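Local atomic coordinates of kirola (Actinidia deliciosa, PDB entry 4IGX), a protein that is a kiwifruit allergen of uncertain function that, like other Bet v 1 family members, probably binds small hydrophobic ligands. Residues I13-I18 / D143-H148; V55-Y60 / T68-V73; T84-E89 / T98-V103. All coordinates share one frame; numbering follows the deposited sequence.

Contact 1: residues I13-I18 / D143-H148; sequences ILSDGI and DIETYH
Glu145 reaches the backbone of Leu14 because its side chain is fully stretched: CG lies opposite the backbone N (chi1 -170°), and the remaining bonds stay extended out to the carboxylate. That length carries OE1 off helix 131-148 to the loop leading into helix 17-25, where Leu14 N donates to it at a short 2.6 Å. The bond is moderately bent, 148° at the hydrogen, and the N-H arrives from above the carboxylate plane, 41° out of it. The Leu14 side chain runs obliquely past the carboxylate, CG 3.2 Å from Glu145 OE1, while Ile13 brings CB to 4.2 Å from Glu145 CD.

Ser15, the next residue, directs its CB toward the helix. Its OG sits between its own N and carbonyl carbon, a setting that lays it alongside the inner part of the glutamate, 3.7 Å from both CA and CG of Glu145. One turn on, His148 closes the contact, its CB 4.3 Å from Ser15 CB. The loop is also held by Asn112, which hydrogen-bonds Ile13 through both backbone and side chain. Glu145 is buried, and the bond it accepts engages a loop N-H; the carboxylate thus ties the C-terminal helix to the loop, and burial would tend to raise its pKa, an effect the donated N-H would partly offset.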
ATOM      1  N   ILE A  13     -15.298   1.111   1.843  1.00 66.65           N
ATOM      2  CA  ILE A  13     -15.184   2.079   0.777  1.00 66.05           C
ATOM      3  C   ILE A  13     -16.564   2.121   0.097  1.00 71.61           C
ATOM      4  O   ILE A  13     -17.246   1.110   0.021  1.00 74.67           O
ATOM      5  CB  ILE A  13     -14.079   1.731  -0.226  1.00 61.90           C
ATOM      6  CG1 ILE A  13     -14.240   0.296  -0.763  1.00 63.58           C
ATOM      7  CG2 ILE A  13     -12.649   1.921   0.403  1.00 57.72           C
ATOM      8  CD1 ILE A  13     -13.681   0.112  -2.197  1.00 61.78           C
ATOM      9  N   LEU A  14     -16.972   3.292  -0.369  1.00 73.68           N
ATOM     10  CA  LEU A  14     -18.277   3.456  -1.008  1.00 80.65           C
ATOM     11  C   LEU A  14     -18.184   3.406  -2.524  1.00 81.13           C
ATOM     12  O   LEU A  14     -19.187   3.302  -3.177  1.00 86.68           O
ATOM     13  CB  LEU A  14     -18.917   4.769  -0.572  1.00 84.21           C
ATOM     14  CG  LEU A  14     -19.090   4.871   0.938  1.00 85.03           C
ATOM     15  CD1 LEU A  14     -19.599   6.257   1.324  1.00 90.25           C
ATOM     16  CD2 LEU A  14     -20.006   3.750   1.452  1.00 88.78           C
ATOM     17  N   SER A  15     -16.975   3.472  -3.074  1.00 76.49           N
ATOM     18  CA  SER A  15     -16.791   3.372  -4.519  1.00 77.32           C
ATOM     19  C   SER A  15     -16.687   1.895  -4.933  1.00 77.17           C
ATOM     20  O   SER A  15     -16.776   0.992  -4.101  1.00 76.24           O
ATOM     21  CB  SER A  15     -15.532   4.148  -4.921  1.00 72.96           C
ATOM     22  OG  SER A  15     -14.379   3.616  -4.274  1.00 68.10           O
ATOM     23  N   ASP A  16     -16.473   1.655  -6.217  1.00 78.57           N
ATOM     24  CA  ASP A  16     -16.409   0.298  -6.746  1.00 79.82           C
ATOM     25  C   ASP A  16     -15.082  -0.383  -6.375  1.00 73.83           C
ATOM     26  O   ASP A  16     -13.993   0.120  -6.676  1.00 69.55           O
ATOM     27  CB  ASP A  16     -16.615   0.332  -8.264  1.00 84.37           C
ATOM     28  CG  ASP A  16     -16.875  -1.018  -8.829  1.00 88.58           C
ATOM     29  OD1 ASP A  16     -17.970  -1.249  -9.373  1.00 97.65           O
ATOM     30  OD2 ASP A  16     -15.985  -1.871  -8.691  1.00 86.85           O
ATOM     31  N   GLY A  17     -15.193  -1.528  -5.707  1.00 73.62           N
ATOM     32  CA  GLY A  17     -14.028  -2.236  -5.170  1.00 68.65           C
ATOM     33  C   GLY A  17     -13.150  -2.814  -6.258  1.00 67.92           C
ATOM     34  O   GLY A  17     -11.922  -2.845  -6.137  1.00 63.51           O
ATOM     35  N   ILE A  18     -13.788  -3.279  -7.319  1.00 72.68           N
ATOM     36  CA  ILE A  18     -13.074  -3.837  -8.444  1.00 73.96           C
ATOM     37  C   ILE A  18     -12.186  -2.765  -9.032  1.00 70.86           C
ATOM     38  O   ILE A  18     -10.971  -2.975  -9.163  1.00 67.92           O
ATOM     39  CB  ILE A  18     -14.051  -4.432  -9.496  1.00 81.23           C
ATOM     40  CG1 ILE A  18     -14.840  -5.597  -8.872  1.00 85.43           C
ATOM     41  CG2 ILE A  18     -13.314  -4.886 -10.742  1.00 83.31           C
ATOM     42  CD1 ILE A  18     -16.339  -5.234  -8.469  1.00 92.20           C
ATOM     43  N   ASP A 143      -8.775   8.953  -0.247  1.00 52.59           N
ATOM     44  CA  ASP A 143      -8.534   9.872  -1.349  1.00 54.02           C
ATOM     45  C   ASP A 143      -9.017   9.186  -2.632  1.00 53.57           C
ATOM     46  O   ASP A 143      -9.706   9.786  -3.444  1.00 55.44           O
ATOM     47  CB  ASP A 143      -7.038  10.209  -1.478  1.00 54.12           C
ATOM     48  CG  ASP A 143      -6.526  11.163  -0.384  1.00 57.33           C
ATOM     49  OD1 ASP A 143      -7.299  11.831   0.335  1.00 60.45           O
ATOM     50  OD2 ASP A 143      -5.288  11.266  -0.247  1.00 62.90           O
ATOM     51  N   ILE A 144      -8.670   7.905  -2.774  1.00 52.06           N
ATOM     52  CA  ILE A 144      -8.954   7.128  -3.964  1.00 51.78           C
ATOM     53  C   ILE A 144     -10.471   6.979  -4.119  1.00 54.11           C
ATOM     54  O   ILE A 144     -11.024   7.214  -5.179  1.00 55.11           O
ATOM     55  CB  ILE A 144      -8.235   5.769  -3.881  1.00 49.96           C
ATOM     56  CG1 ILE A 144      -6.722   5.972  -4.014  1.00 49.76           C
ATOM     57  CG2 ILE A 144      -8.698   4.802  -4.950  1.00 48.92           C
ATOM     58  CD1 ILE A 144      -5.919   4.684  -3.985  1.00 47.67           C
ATOM     59  N   GLU A 145     -11.120   6.628  -3.024  1.00 55.52           N
ATOM     60  CA  GLU A 145     -12.559   6.506  -2.956  1.00 59.20           C
ATOM     61  C   GLU A 145     -13.195   7.801  -3.428  1.00 62.10           C
ATOM     62  O   GLU A 145     -13.941   7.791  -4.405  1.00 63.75           O
ATOM     63  CB  GLU A 145     -12.958   6.198  -1.506  1.00 60.63           C
ATOM     64  CG  GLU A 145     -14.405   5.793  -1.264  1.00 64.69           C
ATOM     65  CD  GLU A 145     -14.798   5.822   0.235  1.00 69.14           C
ATOM     66  OE1 GLU A 145     -15.964   5.502   0.570  1.00 72.62           O
ATOM     67  OE2 GLU A 145     -13.949   6.176   1.086  1.00 69.62           O
ATOM     68  N   THR A 146     -12.878   8.923  -2.764  1.00 62.92           N
ATOM     69  CA  THR A 146     -13.519  10.195  -3.100  1.00 66.26           C
ATOM     70  C   THR A 146     -13.202  10.609  -4.529  1.00 66.44           C
ATOM     71  O   THR A 146     -14.069  11.085  -5.231  1.00 69.52           O
ATOM     72  CB  THR A 146     -13.164  11.354  -2.110  1.00 67.82           C
ATOM     73  OG1 THR A 146     -11.748  11.395  -1.912  1.00 66.55           O
ATOM     74  CG2 THR A 146     -13.836  11.138  -0.762  1.00 69.44           C
ATOM     75  N   TYR A 147     -11.972  10.384  -4.972  1.00 65.08           N
ATOM     76  CA  TYR A 147     -11.582  10.647  -6.364  1.00 66.26           C
ATOM     77  C   TYR A 147     -12.527   9.958  -7.348  1.00 68.47           C
ATOM     78  O   TYR A 147     -12.923  10.537  -8.336  1.00 70.30           O
ATOM     79  CB  TYR A 147     -10.138  10.192  -6.581  1.00 64.82           C
ATOM     80  CG  TYR A 147      -9.620  10.240  -8.013  1.00 65.56           C
ATOM     81  CD1 TYR A 147     -10.014   9.281  -8.941  1.00 64.35           C
ATOM     82  CD2 TYR A 147      -8.697  11.207  -8.419  1.00 66.31           C
ATOM     83  CE1 TYR A 147      -9.546   9.286 -10.236  1.00 66.17           C
ATOM     84  CE2 TYR A 147      -8.208  11.216  -9.737  1.00 69.49           C
ATOM     85  CZ  TYR A 147      -8.643  10.243 -10.628  1.00 68.56           C
ATOM     86  OH  TYR A 147      -8.200  10.198 -11.913  1.00 72.14           O
ATOM     87  N   HIS A 148     -12.930   8.749  -7.041  1.00 68.84           N
ATOM     88  CA  HIS A 148     -13.785   7.982  -7.901  1.00 71.94           C
ATOM     89  C   HIS A 148     -15.269   8.214  -7.642  1.00 75.27           C
ATOM     90  O   HIS A 148     -16.067   7.735  -8.372  1.00 78.60           O
ATOM     91  CB  HIS A 148     -13.439   6.488  -7.786  1.00 70.96           C
ATOM     92  CG  HIS A 148     -12.141   6.124  -8.425  1.00 69.77           C
ATOM     93  ND1 HIS A 148     -12.004   5.965  -9.777  1.00 74.76           N
ATOM     94  CD2 HIS A 148     -10.911   5.947  -7.901  1.00 67.84           C
ATOM     95  CE1 HIS A 148     -10.745   5.700 -10.058  1.00 72.43           C
ATOM     96  NE2 HIS A 148     -10.064   5.679  -8.934  1.00 70.89           N
TER

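Contact 2: residues V55-Y60 / T68-V73; sequences VIFFKY and TAKDIV
Phe58 and Asp71 meet at about a right angle on the face of the sheet that also carries Ile56 and Ala69. The planes of ring and carboxylate are turned 56° apart, and Phe58 CE2 comes to 3.4 Å from Asp71 OD2. Asp71 CB and the carbonyl O of Ala69 lie at the ring's edge, in its plane. On the same side Ile56 slants across Val73, CD1 to CG2 at 3.6 Å, and the ring of Tyr60 turns an edge to Ala69 N.

Phe57, on the other face with Val55, Thr68, Lys70 and Ile72, is laid over the neighbouring strand. With CG opposite its backbone N (chi1 -169°), the ring passes above Ala69 O and crosses Thr68 obliquely, CZ 3.5 Å from Thr68 CB. Lys70 runs extended at about a right angle to Phe57; its methylene chain slants past Val55, bringing CE to 3.4 Å from Val55 CG1, before NZ makes a long, weak ion pair with Glu89.

Backbone bonds fix these positions. Ile56 N donates to Asp71 O at 2.9 Å and Asp71 N to Ile56 O at 2.8 Å, and Phe58 with Ala69 forms the second hydrogen-bonded pair; the axes of the two segments approach to 4.7 Å. Asp71 OD2 also hydrogen-bonds an unidentified ligand, probably from the crystallisation liquor. With Phe136 of the long helix against Tyr60, this is the hairpin of strands 55-62 and 65-77 in a Bet v 1 fold, whose inward face probably lines the cavity that binds ligands in Bet v 1 relatives.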
ATOM      1  N   VAL A  55       9.705  -4.039  -9.577  1.00 51.44           N
ATOM      2  CA  VAL A  55      10.349  -3.182  -8.584  1.00 50.85           C
ATOM      3  C   VAL A  55       9.810  -1.796  -8.802  1.00 50.84           C
ATOM      4  O   VAL A  55       9.989  -1.243  -9.884  1.00 53.79           O
ATOM      5  CB  VAL A  55      11.884  -3.229  -8.733  1.00 54.31           C
ATOM      6  CG1 VAL A  55      12.580  -2.261  -7.775  1.00 53.85           C
ATOM      7  CG2 VAL A  55      12.368  -4.664  -8.532  1.00 54.06           C
ATOM      8  N   ILE A  56       9.097  -1.280  -7.798  1.00 49.13           N
ATOM      9  CA  ILE A  56       8.426   0.014  -7.844  1.00 49.19           C
ATOM     10  C   ILE A  56       9.028   0.921  -6.795  1.00 49.39           C
ATOM     11  O   ILE A  56       9.456   0.479  -5.746  1.00 49.07           O
ATOM     12  CB  ILE A  56       6.909  -0.104  -7.566  1.00 47.69           C
ATOM     13  CG1 ILE A  56       6.246  -0.985  -8.615  1.00 48.60           C
ATOM     14  CG2 ILE A  56       6.219   1.291  -7.573  1.00 48.30           C
ATOM     15  CD1 ILE A  56       4.929  -1.539  -8.131  1.00 49.25           C
ATOM     16  N   PHE A  57       9.058   2.208  -7.084  1.00 51.42           N
ATOM     17  CA  PHE A  57       9.643   3.175  -6.190  1.00 51.86           C
ATOM     18  C   PHE A  57       8.593   4.235  -5.912  1.00 51.06           C
ATOM     19  O   PHE A  57       8.007   4.820  -6.824  1.00 50.71           O
ATOM     20  CB  PHE A  57      10.898   3.787  -6.832  1.00 55.42           C
ATOM     21  CG  PHE A  57      11.733   4.605  -5.888  1.00 57.51           C
ATOM     22  CD1 PHE A  57      12.925   4.104  -5.379  1.00 59.66           C
ATOM     23  CD2 PHE A  57      11.340   5.895  -5.523  1.00 59.62           C
ATOM     24  CE1 PHE A  57      13.724   4.871  -4.507  1.00 61.31           C
ATOM     25  CE2 PHE A  57      12.138   6.675  -4.640  1.00 61.89           C
ATOM     26  CZ  PHE A  57      13.326   6.160  -4.143  1.00 61.88           C
ATOM     27  N   PHE A  58       8.405   4.482  -4.623  1.00 50.40           N
ATOM     28  CA  PHE A  58       7.439   5.429  -4.121  1.00 50.31           C
ATOM     29  C   PHE A  58       8.096   6.640  -3.511  1.00 51.99           C
ATOM     30  O   PHE A  58       9.032   6.498  -2.721  1.00 52.21           O
ATOM     31  CB  PHE A  58       6.640   4.785  -3.017  1.00 48.30           C
ATOM     32  CG  PHE A  58       5.732   3.728  -3.478  1.00 47.71           C
ATOM     33  CD1 PHE A  58       4.442   4.040  -3.861  1.00 49.86           C
ATOM     34  CD2 PHE A  58       6.144   2.406  -3.482  1.00 48.00           C
ATOM     35  CE1 PHE A  58       3.557   3.036  -4.259  1.00 49.94           C
ATOM     36  CE2 PHE A  58       5.288   1.398  -3.878  1.00 47.63           C
ATOM     37  CZ  PHE A  58       3.987   1.705  -4.280  1.00 48.29           C
ATOM     38  N   LYS A  59       7.578   7.815  -3.869  1.00 53.60           N
ATOM     39  CA  LYS A  59       7.901   9.087  -3.221  1.00 55.94           C
ATOM     40  C   LYS A  59       6.627   9.536  -2.493  1.00 54.92           C
ATOM     41  O   LYS A  59       5.539   9.690  -3.103  1.00 53.51           O
ATOM     42  CB  LYS A  59       8.326  10.144  -4.246  1.00 59.81           C
ATOM     43  CG  LYS A  59       9.612   9.806  -5.018  1.00 64.55           C
ATOM     44  CD  LYS A  59       9.659  10.418  -6.457  1.00 70.99           C
ATOM     45  CE  LYS A  59       9.794  11.945  -6.464  1.00 77.38           C
ATOM     46  NZ  LYS A  59       9.413  12.563  -7.801  1.00 82.76           N
ATOM     47  N   TYR A  60       6.754   9.713  -1.184  1.00 54.52           N
ATOM     48  CA  TYR A  60       5.622  10.092  -0.390  1.00 54.79           C
ATOM     49  C   TYR A  60       6.014  11.017   0.761  1.00 57.28           C
ATOM     50  O   TYR A  60       7.205  11.240   1.052  1.00 58.30           O
ATOM     51  CB  TYR A  60       4.857   8.827   0.064  1.00 51.67           C
ATOM     52  CG  TYR A  60       5.580   7.948   1.050  1.00 51.65           C
ATOM     53  CD1 TYR A  60       5.293   8.035   2.406  1.00 51.70           C
ATOM     54  CD2 TYR A  60       6.563   7.031   0.640  1.00 50.97           C
ATOM     55  CE1 TYR A  60       5.951   7.234   3.343  1.00 52.06           C
ATOM     56  CE2 TYR A  60       7.251   6.221   1.596  1.00 50.45           C
ATOM     57  CZ  TYR A  60       6.915   6.336   2.948  1.00 51.29           C
ATOM     58  OH  TYR A  60       7.523   5.595   3.933  1.00 51.07           O
ATOM     59  N   THR A  68      10.829   7.966   0.951  1.00 57.54           N
ATOM     60  CA  THR A  68      10.889   7.039  -0.169  1.00 55.57           C
ATOM     61  C   THR A  68      10.849   5.611   0.333  1.00 52.61           C
ATOM     62  O   THR A  68      11.282   5.337   1.424  1.00 51.83           O
ATOM     63  CB  THR A  68      12.158   7.207  -0.995  1.00 57.95           C
ATOM     64  OG1 THR A  68      13.296   6.820  -0.205  1.00 61.26           O
ATOM     65  CG2 THR A  68      12.306   8.644  -1.459  1.00 60.91           C
ATOM     66  N   ALA A  69      10.290   4.734  -0.495  1.00 50.85           N
ATOM     67  CA  ALA A  69      10.311   3.275  -0.315  1.00 49.70           C
ATOM     68  C   ALA A  69      10.487   2.589  -1.680  1.00 49.62           C
ATOM     69  O   ALA A  69       9.874   2.989  -2.666  1.00 49.73           O
ATOM     70  CB  ALA A  69       9.027   2.793   0.333  1.00 46.65           C
ATOM     71  N   LYS A  70      11.320   1.563  -1.731  1.00 50.43           N
ATOM     72  CA  LYS A  70      11.451   0.751  -2.924  1.00 50.95           C
ATOM     73  C   LYS A  70      10.858  -0.606  -2.588  1.00 49.34           C
ATOM     74  O   LYS A  70      11.231  -1.230  -1.593  1.00 48.73           O
ATOM     75  CB  LYS A  70      12.901   0.626  -3.338  1.00 53.18           C
ATOM     76  CG  LYS A  70      13.152  -0.155  -4.600  1.00 55.91           C
ATOM     77  CD  LYS A  70      14.605   0.071  -5.016  1.00 61.82           C
ATOM     78  CE  LYS A  70      15.166  -1.006  -5.880  1.00 64.92           C
ATOM     79  NZ  LYS A  70      16.650  -0.793  -6.076  1.00 70.78           N
ATOM     80  N   ASP A  71       9.931  -1.035  -3.435  1.00 48.02           N
ATOM     81  CA  ASP A  71       9.063  -2.172  -3.143  1.00 47.48           C
ATOM     82  C   ASP A  71       9.226  -3.222  -4.235  1.00 47.84           C
ATOM     83  O   ASP A  71       9.356  -2.872  -5.403  1.00 48.94           O
ATOM     84  CB  ASP A  71       7.574  -1.748  -3.134  1.00 45.32           C
ATOM     85  CG  ASP A  71       7.153  -1.005  -1.865  1.00 46.66           C
ATOM     86  OD1 ASP A  71       8.012  -0.439  -1.145  1.00 48.57           O
ATOM     87  OD2 ASP A  71       5.915  -0.969  -1.590  1.00 47.51           O
ATOM     88  N   ILE A  72       9.203  -4.491  -3.854  1.00 47.03           N
ATOM     89  CA  ILE A  72       9.057  -5.578  -4.805  1.00 47.05           C
ATOM     90  C   ILE A  72       7.602  -6.055  -4.706  1.00 44.55           C
ATOM     91  O   ILE A  72       7.064  -6.172  -3.608  1.00 43.14           O
ATOM     92  CB  ILE A  72      10.102  -6.668  -4.495  1.00 49.15           C
ATOM     93  CG1 ILE A  72      11.470  -5.993  -4.396  1.00 51.57           C
ATOM     94  CG2 ILE A  72      10.113  -7.738  -5.560  1.00 49.51           C
ATOM     95  CD1 ILE A  72      12.724  -6.940  -4.278  1.00 54.19           C
ATOM     96  N   VAL A  73       6.919  -6.219  -5.840  1.00 44.52           N
ATOM     97  CA  VAL A  73       5.590  -6.851  -5.832  1.00 43.31           C
ATOM     98  C   VAL A  73       5.771  -8.361  -5.668  1.00 44.51           C
ATOM     99  O   VAL A  73       6.289  -9.031  -6.572  1.00 45.20           O
ATOM    100  CB  VAL A  73       4.801  -6.577  -7.096  1.00 44.24           C
ATOM    101  CG1 VAL A  73       3.417  -7.321  -7.059  1.00 42.22           C
ATOM    102  CG2 VAL A  73       4.626  -5.055  -7.282  1.00 44.02           C
TER

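Contact 3: residues T84-E89 / T98-V103; sequences TFKIVE and TFIIIV
In the beta hairpin of strands 82-88 and 96-106, Phe85 pairs with Ile101 through two backbone hydrogen bonds: Phe85 N to Ile101 O and Ile101 N to Phe85 O, both 2.8 Å. The segments run antiparallel at 160°. Thr84 stands side by side with Ile102, Thr84 OG1 3.7 Å from Ile102 CG1, while Thr84 CG2 meets Ile100 CG2. Next along, Ile100 CD1 lies 3.5 Å from Lys86 CB; the extended lysine chain carries its end away.

The opposite face turns toward the interior of the Bet v 1 fold, where Leu28 and Met93 pack on it. Ile87 CD1 is the meeting point here, 3.6 Å from Ile101 CD1 and 3.9 Å from Phe99 CD2. Ile87 CG1 lies beside its backbone N (chi1 -66°), and the further bend at chi2 swings the methyl over to strand 96-106. Phe85 offers a ring edge to Val103.

Toward the hairpin end the strands part: Ile87 N still donates to Phe99 O at 3.0 Å, but a water replaces the return bond, donating to Ile87 O and accepting from Phe99 N. On this strand's other side, Val88 and Glu89 both face Lys70 of strand 65-77, a classic beta bulge.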
ATOM      1  N   THR A  84       0.532  -7.908  -2.676  1.00 40.79           N
ATOM      2  CA  THR A  84       1.535  -7.929  -1.630  1.00 40.77           C
ATOM      3  C   THR A  84       2.833  -7.244  -2.107  1.00 40.61           C
ATOM      4  O   THR A  84       3.439  -7.650  -3.097  1.00 41.75           O
ATOM      5  CB  THR A  84       1.881  -9.381  -1.229  1.00 42.42           C
ATOM      6  OG1 THR A  84       0.683 -10.063  -0.860  1.00 44.04           O
ATOM      7  CG2 THR A  84       2.831  -9.416  -0.076  1.00 40.47           C
ATOM      8  N   PHE A  85       3.215  -6.205  -1.380  1.00 39.91           N
ATOM      9  CA  PHE A  85       4.401  -5.429  -1.596  1.00 40.16           C
ATOM     10  C   PHE A  85       5.387  -5.693  -0.474  1.00 41.47           C
ATOM     11  O   PHE A  85       4.994  -5.658   0.702  1.00 40.90           O
ATOM     12  CB  PHE A  85       4.055  -3.947  -1.519  1.00 39.58           C
ATOM     13  CG  PHE A  85       3.047  -3.526  -2.510  1.00 39.89           C
ATOM     14  CD1 PHE A  85       3.433  -3.218  -3.798  1.00 40.62           C
ATOM     15  CD2 PHE A  85       1.698  -3.461  -2.167  1.00 40.39           C
ATOM     16  CE1 PHE A  85       2.498  -2.823  -4.714  1.00 41.31           C
ATOM     17  CE2 PHE A  85       0.758  -3.088  -3.094  1.00 40.21           C
ATOM     18  CZ  PHE A  85       1.167  -2.759  -4.367  1.00 40.97           C
ATOM     19  N   LYS A  86       6.658  -5.914  -0.817  1.00 42.27           N
ATOM     20  CA  LYS A  86       7.697  -5.994   0.186  1.00 44.00           C
ATOM     21  C   LYS A  86       8.620  -4.793   0.067  1.00 44.61           C
ATOM     22  O   LYS A  86       9.139  -4.540  -1.001  1.00 45.27           O
ATOM     23  CB  LYS A  86       8.516  -7.257  -0.012  1.00 46.50           C
ATOM     24  CG  LYS A  86       9.744  -7.380   0.885  1.00 49.78           C
ATOM     25  CD  LYS A  86      10.397  -8.697   0.635  1.00 54.45           C
ATOM     26  CE  LYS A  86      11.738  -8.783   1.242  1.00 57.70           C
ATOM     27  NZ  LYS A  86      12.273 -10.146   0.947  1.00 63.09           N
ATOM     28  N   ILE A  87       8.874  -4.100   1.171  1.00 44.98           N
ATOM     29  CA  ILE A  87       9.708  -2.911   1.134  1.00 46.05           C
ATOM     30  C   ILE A  87      11.157  -3.344   1.273  1.00 48.32           C
ATOM     31  O   ILE A  87      11.515  -3.995   2.230  1.00 49.29           O
ATOM     32  CB  ILE A  87       9.377  -1.918   2.270  1.00 46.10           C
ATOM     33  CG1 ILE A  87       7.964  -1.310   2.118  1.00 44.97           C
ATOM     34  CG2 ILE A  87      10.347  -0.775   2.221  1.00 46.51           C
ATOM     35  CD1 ILE A  87       6.848  -2.179   2.436  1.00 45.88           C
ATOM     36  N   VAL A  88      11.988  -2.995   0.306  1.00 49.95           N
ATOM     37  CA  VAL A  88      13.404  -3.368   0.369  1.00 53.22           C
ATOM     38  C   VAL A  88      14.292  -2.199   0.697  1.00 55.44           C
ATOM     39  O   VAL A  88      15.339  -2.388   1.264  1.00 59.29           O
ATOM     40  CB  VAL A  88      13.895  -4.097  -0.915  1.00 54.55           C
ATOM     41  CG1 VAL A  88      13.110  -5.391  -1.088  1.00 53.52           C
ATOM     42  CG2 VAL A  88      13.804  -3.200  -2.180  1.00 52.38           C
ATOM     43  N   GLU A  89      13.884  -0.985   0.390  1.00 55.59           N
ATOM     44  CA  GLU A  89      14.735   0.168   0.672  1.00 58.89           C
ATOM     45  C   GLU A  89      13.925   1.343   1.070  1.00 57.54           C
ATOM     46  O   GLU A  89      12.776   1.498   0.614  1.00 55.27           O
ATOM     47  CB  GLU A  89      15.487   0.604  -0.579  1.00 61.72           C
ATOM     48  CG  GLU A  89      16.869   0.052  -0.719  1.00 67.58           C
ATOM     49  CD  GLU A  89      17.466   0.426  -2.057  1.00 73.48           C
ATOM     50  OE1 GLU A  89      17.598   1.636  -2.335  1.00 77.11           O
ATOM     51  OE2 GLU A  89      17.779  -0.495  -2.844  1.00 78.56           O
ATOM     52  N   THR A  98      12.241  -6.025   8.249  1.00 61.95           N
ATOM     53  CA  THR A  98      11.342  -6.570   7.258  1.00 58.47           C
ATOM     54  C   THR A  98      10.051  -5.810   7.362  1.00 54.92           C
ATOM     55  O   THR A  98       9.628  -5.472   8.487  1.00 56.06           O
ATOM     56  CB  THR A  98      11.012  -8.008   7.605  1.00 60.36           C
ATOM     57  OG1 THR A  98      12.228  -8.761   7.605  1.00 65.91           O
ATOM     58  CG2 THR A  98      10.006  -8.609   6.612  1.00 58.23           C
ATOM     59  N   PHE A  99       9.437  -5.545   6.214  1.00 50.50           N
ATOM     60  CA  PHE A  99       8.134  -4.879   6.160  1.00 48.23           C
ATOM     61  C   PHE A  99       7.353  -5.296   4.917  1.00 45.50           C
ATOM     62  O   PHE A  99       7.775  -5.025   3.802  1.00 43.74           O
ATOM     63  CB  PHE A  99       8.253  -3.346   6.199  1.00 47.08           C
ATOM     64  CG  PHE A  99       7.068  -2.676   6.847  1.00 46.39           C
ATOM     65  CD1 PHE A  99       7.166  -2.127   8.115  1.00 47.18           C
ATOM     66  CD2 PHE A  99       5.828  -2.636   6.209  1.00 44.97           C
ATOM     67  CE1 PHE A  99       6.066  -1.523   8.714  1.00 47.43           C
ATOM     68  CE2 PHE A  99       4.730  -2.033   6.820  1.00 42.88           C
ATOM     69  CZ  PHE A  99       4.852  -1.486   8.062  1.00 44.69           C
ATOM     70  N   ILE A 100       6.205  -5.930   5.145  1.00 45.97           N
ATOM     71  CA  ILE A 100       5.323  -6.442   4.075  1.00 44.70           C
ATOM     72  C   ILE A 100       3.954  -5.789   4.145  1.00 42.56           C
ATOM     73  O   ILE A 100       3.343  -5.780   5.187  1.00 44.06           O
ATOM     74  CB  ILE A 100       5.116  -7.956   4.221  1.00 46.50           C
ATOM     75  CG1 ILE A 100       6.468  -8.691   4.156  1.00 50.11           C
ATOM     76  CG2 ILE A 100       4.112  -8.480   3.198  1.00 45.13           C
ATOM     77  CD1 ILE A 100       7.084  -8.681   2.787  1.00 50.62           C
ATOM     78  N   ILE A 101       3.478  -5.269   3.028  1.00 40.36           N
ATOM     79  CA  ILE A 101       2.183  -4.620   2.971  1.00 39.79           C
ATOM     80  C   ILE A 101       1.332  -5.420   2.027  1.00 39.48           C
ATOM     81  O   ILE A 101       1.710  -5.674   0.865  1.00 38.00           O
ATOM     82  CB  ILE A 101       2.243  -3.149   2.496  1.00 39.05           C
ATOM     83  CG1 ILE A 101       3.170  -2.345   3.408  1.00 40.67           C
ATOM     84  CG2 ILE A 101       0.823  -2.552   2.481  1.00 37.25           C
ATOM     85  CD1 ILE A 101       3.458  -0.969   2.951  1.00 42.44           C
ATOM     86  N   ILE A 102       0.203  -5.868   2.546  1.00 40.67           N
ATOM     87  CA  ILE A 102      -0.777  -6.566   1.740  1.00 41.97           C
ATOM     88  C   ILE A 102      -2.010  -5.680   1.699  1.00 42.64           C
ATOM     89  O   ILE A 102      -2.435  -5.168   2.741  1.00 43.45           O
ATOM     90  CB  ILE A 102      -1.117  -7.921   2.383  1.00 44.45           C
ATOM     91  CG1 ILE A 102       0.170  -8.726   2.577  1.00 44.27           C
ATOM     92  CG2 ILE A 102      -2.156  -8.698   1.563  1.00 44.92           C
ATOM     93  CD1 ILE A 102      -0.034  -9.931   3.439  1.00 47.39           C
ATOM     94  N   VAL A 103      -2.563  -5.468   0.503  1.00 42.73           N
ATOM     95  CA  VAL A 103      -3.846  -4.761   0.345  1.00 43.23           C
ATOM     96  C   VAL A 103      -4.840  -5.747  -0.198  1.00 44.84           C
ATOM     97  O   VAL A 103      -4.504  -6.461  -1.130  1.00 44.40           O
ATOM     98  CB  VAL A 103      -3.720  -3.614  -0.675  1.00 42.87           C
ATOM     99  CG1 VAL A 103      -4.910  -2.704  -0.604  1.00 43.23           C
ATOM    100  CG2 VAL A 103      -2.406  -2.831  -0.440  1.00 43.98           C
TER
HETATM  101  O   HOH W   1      11.210  -6.319   3.800  1.00 43.67           O

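In the fold
Contacts 2 and 3 belong to one antiparallel sheet and have their centres about 10 Å and 8 Å from the chain's centre, whereas that of contact 1 is about 15 Å away, on the other side. The two hairpins adjoin: strands 65-77 and 82-88 are neighbours, with Lys70 and Ile72 accepting probable backbone bonds from Val88 and Lys86, and Asp71 packed against Phe85 and Ile87. Both rest on regular main-chain pairing, and in both most inner-face residues are buried and most outer-face ones at least partly exposed; contact 2 places a carboxylate on its inner face, contact 3 mainly hydrocarbon. Contact 1, smaller but mostly buried, instead joins helix 131-148 to a loop through one side-chain-to-backbone bond.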